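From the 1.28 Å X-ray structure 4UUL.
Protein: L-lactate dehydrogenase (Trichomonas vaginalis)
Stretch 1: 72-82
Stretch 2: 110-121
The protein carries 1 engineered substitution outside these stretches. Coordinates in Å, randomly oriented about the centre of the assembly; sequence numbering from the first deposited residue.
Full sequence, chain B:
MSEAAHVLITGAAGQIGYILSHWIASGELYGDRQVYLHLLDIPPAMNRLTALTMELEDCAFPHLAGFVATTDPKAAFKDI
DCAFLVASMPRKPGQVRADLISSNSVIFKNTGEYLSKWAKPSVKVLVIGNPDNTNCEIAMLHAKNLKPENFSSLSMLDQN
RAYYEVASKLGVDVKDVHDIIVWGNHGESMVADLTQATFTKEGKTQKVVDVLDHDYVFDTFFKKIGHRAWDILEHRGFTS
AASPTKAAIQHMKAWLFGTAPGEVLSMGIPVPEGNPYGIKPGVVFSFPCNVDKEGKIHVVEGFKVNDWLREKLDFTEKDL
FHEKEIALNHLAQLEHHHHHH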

ATOM      1  N   ASP B  72       4.568  24.693   0.109  1.00 21.53           N
ATOM      2  CA  ASP B  72       3.790  25.907   0.232  1.00 22.74           C
ATOM      3  C   ASP B  72       2.381  25.602   0.728  1.00 20.88           C
ATOM      4  O   ASP B  72       1.618  24.872   0.056  1.00 20.74           O
ATOM      5  CB  ASP B  72       3.647  26.567  -1.139  1.00 25.10           C
ATOM      6  CG  ASP B  72       2.841  27.810  -1.072  1.00 28.07           C
ATOM      7  OD1 ASP B  72       3.240  28.681  -0.293  1.00 30.38           O
ATOM      8  OD2 ASP B  72       1.799  27.908  -1.754  1.00 29.85           O
ATOM      9  N   PRO B  73       1.988  26.151   1.875  1.00 21.29           N
ATOM     10  CA  PRO B  73       0.612  25.939   2.341  1.00 21.75           C
ATOM     11  C   PRO B  73      -0.509  26.246   1.352  1.00 21.08           C
ATOM     12  O   PRO B  73      -1.411  25.425   1.186  1.00 22.09           O
ATOM     13  CB  PRO B  73       0.541  26.818   3.594  1.00 22.90           C
ATOM     14  CG  PRO B  73       1.934  26.749   4.123  1.00 23.27           C
ATOM     15  CD  PRO B  73       2.811  26.826   2.887  1.00 22.50           C
ATOM     16  N   LYS B  74      -0.490  27.392   0.681  1.00 22.64           N
ATOM     17  CA  LYS B  74      -1.592  27.691  -0.231  1.00 23.24           C
ATOM     18  C   LYS B  74      -1.728  26.617  -1.316  1.00 23.27           C
ATOM     19  O   LYS B  74      -2.833  26.088  -1.550  1.00 23.04           O
ATOM     20  CB  LYS B  74      -1.458  29.049  -0.910  1.00 25.68           C
ATOM     21  CG  LYS B  74      -2.674  29.345  -1.762  1.00 29.27           C
ATOM     22  CD  LYS B  74      -2.652  30.736  -2.328  1.00 32.90           C
ATOM     23  CE  LYS B  74      -3.904  31.007  -3.164  1.00 36.18           C
ATOM     24  NZ  LYS B  74      -3.991  32.436  -3.539  1.00 39.80           N
ATOM     25  N   ALA B  75      -0.620  26.206  -1.921  1.00 21.22           N
ATOM     26  CA  ALA B  75      -0.694  25.198  -2.959  1.00 21.54           C
ATOM     27  C   ALA B  75      -1.218  23.866  -2.392  1.00 20.56           C
ATOM     28  O   ALA B  75      -1.871  23.093  -3.092  1.00 21.39           O
ATOM     29  CB  ALA B  75       0.664  25.009  -3.585  1.00 23.03           C
ATOM     30  N   ALA B  76      -0.875  23.562  -1.145  1.00 19.60           N
ATOM     31  CA  ALA B  76      -1.247  22.308  -0.532  1.00 18.56           C
ATOM     32  C   ALA B  76      -2.722  22.268  -0.142  1.00 18.22           C
ATOM     33  O   ALA B  76      -3.354  21.226  -0.238  1.00 18.27           O
ATOM     34  CB  ALA B  76      -0.378  22.073   0.680  1.00 19.19           C
ATOM     35  N   PHE B  77      -3.266  23.399   0.302  1.00 18.61           N
ATOM     36  CA  PHE B  77      -4.615  23.420   0.878  1.00 18.05           C
ATOM     37  C   PHE B  77      -5.693  23.931  -0.084  1.00 17.36           C
ATOM     38  O   PHE B  77      -6.871  23.814   0.190  1.00 19.66           O
ATOM     39  CB  PHE B  77      -4.674  24.243   2.186  1.00 17.79           C
ATOM     40  CG  PHE B  77      -3.970  23.587   3.370  1.00 18.17           C
ATOM     41  CD1 PHE B  77      -2.613  23.756   3.562  1.00 18.39           C
ATOM     42  CD2 PHE B  77      -4.658  22.797   4.270  1.00 17.95           C
ATOM     43  CE1 PHE B  77      -1.965  23.176   4.617  1.00 17.58           C
ATOM     44  CE2 PHE B  77      -3.992  22.222   5.335  1.00 17.97           C
ATOM     45  CZ  PHE B  77      -2.668  22.400   5.497  1.00 17.94           C
ATOM     46  N   LYS B  78      -5.292  24.518  -1.204  1.00 20.54           N
ATOM     47  CA  LYS B  78      -6.227  25.185  -2.109  1.00 22.15           C
ATOM     48  C   LYS B  78      -7.287  24.237  -2.669  1.00 21.20           C
ATOM     49  O   LYS B  78      -6.990  23.289  -3.390  1.00 22.22           O
ATOM     50  CB  LYS B  78      -5.501  25.909  -3.234  1.00 26.64           C
ATOM     51  CG  LYS B  78      -6.436  26.726  -4.083  1.00 33.06           C
ATOM     52  CD  LYS B  78      -5.656  27.577  -5.080  1.00 45.98           C
ATOM     53  CE  LYS B  78      -6.589  28.378  -5.989  1.00 51.28           C
ATOM     54  NZ  LYS B  78      -5.856  29.297  -6.923  1.00 56.37           N
ATOM     55  N   ASP B  79      -8.527  24.509  -2.321  1.00 21.37           N
ATOM     56  CA  ASP B  79      -9.708  23.848  -2.857  1.00 21.58           C
ATOM     57  C   ASP B  79      -9.700  22.342  -2.611  1.00 20.81           C
ATOM     58  O   ASP B  79     -10.311  21.581  -3.388  1.00 21.66           O
ATOM     59  CB  ASP B  79      -9.915  24.182  -4.340  1.00 24.27           C
ATOM     60  CG  ASP B  79     -10.134  25.675  -4.588  1.00 30.06           C
ATOM     61  OD1 ASP B  79     -10.681  26.354  -3.705  1.00 34.63           O
ATOM     62  OD2 ASP B  79      -9.778  26.163  -5.665  1.00 33.88           O
ATOM     63  N   ILE B  80      -9.114  21.905  -1.504  1.00 18.77           N
ATOM     64  CA  ILE B  80      -9.142  20.488  -1.177  1.00 17.49           C
ATOM     65  C   ILE B  80     -10.512  20.011  -0.711  1.00 17.20           C
ATOM     66  O   ILE B  80     -11.239  20.754  -0.052  1.00 18.03           O
ATOM     67  CB  ILE B  80      -8.013  20.079  -0.212  1.00 16.90           C
ATOM     68  CG1 ILE B  80      -8.139  20.809   1.134  1.00 16.29           C
ATOM     69  CG2 ILE B  80      -6.657  20.311  -0.888  1.00 18.88           C
ATOM     70  CD1 ILE B  80      -7.255  20.219   2.188  1.00 17.10           C
ATOM     71  N   ASP B  81     -10.823  18.747  -1.010  1.00 16.68           N
ATOM     72  CA  ASP B  81     -12.031  18.041  -0.571  1.00 16.77           C
ATOM     73  C   ASP B  81     -11.830  17.246   0.737  1.00 16.62           C
ATOM     74  O   ASP B  81     -12.741  17.072   1.519  1.00 16.68           O
ATOM     75  CB  ASP B  81     -12.473  17.064  -1.652  1.00 17.67           C
ATOM     76  CG  ASP B  81     -12.933  17.787  -2.904  1.00 18.20           C
ATOM     77  OD1 ASP B  81     -14.023  18.381  -2.880  1.00 21.19           O
ATOM     78  OD2 ASP B  81     -12.198  17.761  -3.888  1.00 19.24           O
ATOM     79  N   CYS B  82     -10.629  16.745   0.940  1.00 15.08           N
ATOM     80  CA  CYS B  82     -10.306  16.062   2.195  1.00 15.39           C
ATOM     81  C   CYS B  82      -8.799  16.165   2.506  1.00 13.70           C
ATOM     82  O   CYS B  82      -8.001  16.502   1.618  1.00 14.96           O
ATOM     83  CB  CYS B  82     -10.831  14.618   2.267  1.00 16.14           C
ATOM     84  SG  CYS B  82      -9.989  13.475   1.169  1.00 16.47           S
ATOM     85  N   ASN B 110      -1.776  26.836  13.058  1.00 17.04           N
ATOM     86  CA  ASN B 110      -1.438  27.313  11.701  1.00 17.73           C
ATOM     87  C   ASN B 110      -2.207  26.494  10.658  1.00 18.42           C
ATOM     88  O   ASN B 110      -2.722  27.045   9.675  1.00 19.11           O
ATOM     89  CB  ASN B 110       0.049  27.161  11.454  1.00 19.33           C
ATOM     90  CG  ASN B 110       0.879  28.132  12.269  1.00 23.93           C
ATOM     91  OD1 ASN B 110       0.362  29.059  12.851  1.00 26.52           O
ATOM     92  ND2 ASN B 110       2.154  27.856  12.377  1.00 26.43           N
ATOM     93  N   THR B 111      -2.314  25.195  10.897  1.00 16.51           N
ATOM     94  CA  THR B 111      -2.975  24.341   9.917  1.00 17.13           C
ATOM     95  C   THR B 111      -4.493  24.637   9.853  1.00 16.80           C
ATOM     96  O   THR B 111      -5.107  24.656   8.781  1.00 17.27           O
ATOM     97  CB  THR B 111      -2.724  22.881  10.251  1.00 17.19           C
ATOM     98  OG1 THR B 111      -1.349  22.591  10.157  1.00 18.72           O
ATOM     99  CG2 THR B 111      -3.489  21.974   9.359  1.00 17.27           C
ATOM    100  N   GLY B 112      -5.103  24.877  11.010  1.00 17.02           N
ATOM    101  CA  GLY B 112      -6.498  25.262  11.021  1.00 18.72           C
ATOM    102  C   GLY B 112      -6.725  26.540  10.222  1.00 19.76           C
ATOM    103  O   GLY B 112      -7.722  26.695   9.471  1.00 18.68           O
ATOM    104  N   GLU B 113      -5.799  27.478  10.351  1.00 18.26           N
ATOM    105  CA  GLU B 113      -5.891  28.742   9.616  1.00 19.23           C
ATOM    106  C   GLU B 113      -5.747  28.518   8.107  1.00 18.57           C
ATOM    107  O   GLU B 113      -6.518  29.072   7.322  1.00 19.65           O
ATOM    108  CB  GLU B 113      -4.836  29.682  10.139  1.00 21.07           C
ATOM    109  CG  GLU B 113      -5.167  30.235  11.544  1.00 20.59           C
ATOM    110  CD  GLU B 113      -3.974  30.850  12.222  1.00 22.78           C
ATOM    111  OE1 GLU B 113      -2.887  30.853  11.624  1.00 25.44           O
ATOM    112  OE2 GLU B 113      -4.115  31.346  13.357  1.00 24.24           O
ATOM    113  N   TYR B 114      -4.834  27.636   7.687  1.00 17.98           N
ATOM    114  CA  TYR B 114      -4.664  27.347   6.257  1.00 18.38           C
ATOM    115  C   TYR B 114      -5.937  26.667   5.713  1.00 17.79           C
ATOM    116  O   TYR B 114      -6.381  26.949   4.607  1.00 19.50           O
ATOM    117  CB  TYR B 114      -3.494  26.426   6.040  1.00 18.95           C
ATOM    118  CG  TYR B 114      -2.152  26.921   6.478  1.00 19.60           C
ATOM    119  CD1 TYR B 114      -1.818  28.267   6.407  1.00 21.67           C
ATOM    120  CD2 TYR B 114      -1.196  26.024   6.952  1.00 19.95           C
ATOM    121  CE1 TYR B 114      -0.554  28.726   6.784  1.00 24.86           C
ATOM    122  CE2 TYR B 114       0.043  26.466   7.352  1.00 21.51           C
ATOM    123  CZ  TYR B 114       0.367  27.808   7.259  1.00 22.65           C
ATOM    124  OH  TYR B 114       1.595  28.272   7.638  1.00 27.26           O
ATOM    125  N   LEU B 115      -6.506  25.721   6.457  1.00 16.75           N
ATOM    126  CA  LEU B 115      -7.730  25.069   6.036  1.00 17.06           C
ATOM    127  C   LEU B 115      -8.865  26.064   5.817  1.00 17.94           C
ATOM    128  O   LEU B 115      -9.570  26.036   4.822  1.00 19.44           O
ATOM    129  CB  LEU B 115      -8.162  24.017   7.049  1.00 17.60           C
ATOM    130  CG  LEU B 115      -7.290  22.767   7.104  1.00 16.75           C
ATOM    131  CD1 LEU B 115      -7.449  22.025   8.442  1.00 16.49           C
ATOM    132  CD2 LEU B 115      -7.722  21.817   5.960  1.00 17.97           C
ATOM    133  N   SER B 116      -9.076  26.909   6.803  1.00 18.94           N
ATOM    134  CA  SER B 116     -10.131  27.885   6.727  1.00 21.13           C
ATOM    135  C   SER B 116      -9.941  28.802   5.523  1.00 21.88           C
ATOM    136  O   SER B 116     -10.888  29.115   4.800  1.00 23.46           O
ATOM    137  CB  SER B 116     -10.200  28.696   8.001  1.00 21.57           C
ATOM    138  OG  SER B 116     -11.227  29.665   7.904  1.00 24.19           O
ATOM    139  N   LYS B 117      -8.709  29.246   5.309  1.00 21.39           N
ATOM    140  CA  LYS B 117      -8.419  30.206   4.248  1.00 22.74           C
ATOM    141  C   LYS B 117      -8.620  29.598   2.863  1.00 22.46           C
ATOM    142  O   LYS B 117      -9.145  30.253   1.983  1.00 24.84           O
ATOM    143  CB  LYS B 117      -6.980  30.700   4.394  1.00 26.22           C
ATOM    144  CG  LYS B 117      -6.545  31.857   3.526  1.00 35.30           C
ATOM    145  CD  LYS B 117      -5.282  32.473   4.107  1.00 40.75           C
ATOM    146  CE  LYS B 117      -4.776  33.628   3.246  1.00 48.88           C
ATOM    147  NZ  LYS B 117      -5.775  34.732   3.117  1.00 54.56           N
ATOM    148  N   TRP B 118      -8.175  28.360   2.664  1.00 21.97           N
ATOM    149  CA  TRP B 118      -8.020  27.821   1.326  1.00 23.03           C
ATOM    150  C   TRP B 118      -8.814  26.573   0.963  1.00 22.65           C
ATOM    151  O   TRP B 118      -9.061  26.314  -0.225  1.00 22.17           O
ATOM    152  CB  TRP B 118      -6.535  27.598   1.091  1.00 22.38           C
ATOM    153  CG  TRP B 118      -5.759  28.832   1.031  1.00 23.75           C
ATOM    154  CD1 TRP B 118      -6.012  29.953   0.253  1.00 28.47           C
ATOM    155  CD2 TRP B 118      -4.551  29.101   1.730  1.00 27.83           C
ATOM    156  NE1 TRP B 118      -5.047  30.871   0.462  1.00 32.04           N
ATOM    157  CE2 TRP B 118      -4.136  30.387   1.359  1.00 31.14           C
ATOM    158  CE3 TRP B 118      -3.780  28.382   2.637  1.00 27.67           C
ATOM    159  CZ2 TRP B 118      -2.977  30.969   1.859  1.00 32.70           C
ATOM    160  CZ3 TRP B 118      -2.620  28.955   3.126  1.00 31.31           C
ATOM    161  CH2 TRP B 118      -2.236  30.238   2.741  1.00 33.35           C
ATOM    162  N   ALA B 119      -9.147  25.736   1.935  1.00 21.31           N
ATOM    163  CA  ALA B 119      -9.832  24.484   1.619  1.00 20.10           C
ATOM    164  C   ALA B 119     -11.284  24.761   1.221  1.00 20.45           C
ATOM    165  O   ALA B 119     -11.854  25.801   1.531  1.00 22.72           O
ATOM    166  CB  ALA B 119      -9.753  23.513   2.797  1.00 19.98           C
ATOM    167  N   LYS B 120     -11.924  23.803   0.554  1.00 20.52           N
ATOM    168  CA  LYS B 120     -13.375  23.928   0.345  1.00 22.82           C
ATOM    169  C   LYS B 120     -14.107  23.929   1.686  1.00 21.95           C
ATOM    170  O   LYS B 120     -13.664  23.293   2.641  1.00 21.51           O
ATOM    171  CB  LYS B 120     -13.909  22.772  -0.483  1.00 24.02           C
ATOM    172  CG  LYS B 120     -13.392  22.722  -1.905  1.00 24.54           C
ATOM    173  CD  LYS B 120     -14.195  21.688  -2.688  1.00 26.48           C
ATOM    174  CE  LYS B 120     -13.673  21.436  -4.085  1.00 28.74           C
ATOM    175  NZ  LYS B 120     -14.564  20.464  -4.738  1.00 32.79           N
ATOM    176  N   PRO B 121     -15.268  24.600   1.741  1.00 22.78           N
ATOM    177  CA  PRO B 121     -16.019  24.595   3.002  1.00 22.48           C
ATOM    178  C   PRO B 121     -16.495  23.210   3.399  1.00 23.77           C
ATOM    179  O   PRO B 121     -16.871  23.002   4.541  1.00 24.02           O
ATOM    180  CB  PRO B 121     -17.223  25.516   2.710  1.00 25.83           C
ATOM    181  CG  PRO B 121     -16.825  26.339   1.594  1.00 27.80           C
ATOM    182  CD  PRO B 121     -15.833  25.574   0.788  1.00 26.06           C
TER
HETATM  183  O   HOH W   1      -4.307  33.504  -0.754  1.00 49.58           O
HETATM  184  O   HOH W   2     -12.607  18.931  -6.292  1.00 27.59           O

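A short helix, 73-77, packs against the last turns of helix 110-118. The axes approach to 9.4 Å and cross at -62°. Both helices end at the contact, and the chains leaving them run on side by side.

Polar bonding between the stretches lies mostly in these two exits. Asp 79 N donates to Trp 118 O at 2.8 Å, nearly straight at 171°. This satisfies a carbonyl at the end of its helix. Further on, Lys 120 N donates to Ile 80 O at 3.2 Å. Phe 77 O lies 3.3 Å from Trp 118 O, but both are acceptors and no bond forms. Phe 77 O instead takes a weak bond from Ile 80 N, closing a type II turn, and a CA-H...O contact from Ala 119 CA at 3.4 Å.

The side chain of Lys 120 extends along the other stretch to Asp 81. Its NZ forms a salt bridge with Asp 81 OD1 at 2.8 Å. Water 2 accepts from Lys 120 NZ and donates to Asp 81 OD2, so both carboxylate oxygens are engaged. Water 1 accepts from both Lys 74 NZ and Trp 118 NE1, which satisfies the indole donor. At the start of stretch 1, Asp 72 OD2 caps the helix by accepting from Ala 75 N at 3.0 Å.

Between the helices the contact is apolar. Phe 77 is a knob among Thr 111, Tyr 114, Leu 115 and Trp 118. Tyr 114 CB covers one face of its ring, and Leu 115 CD2 meets the ring edge, 3.6 Å from Phe 77 CD2. Pro 73 lies over a face of the Tyr 114 ring. Lys 74 CA sits over the six-membered ring of Trp 118. Both are CH-pi contacts. Beyond the helix, Ile 80 CG1 packs on Ala 119 CB at 3.6 Å.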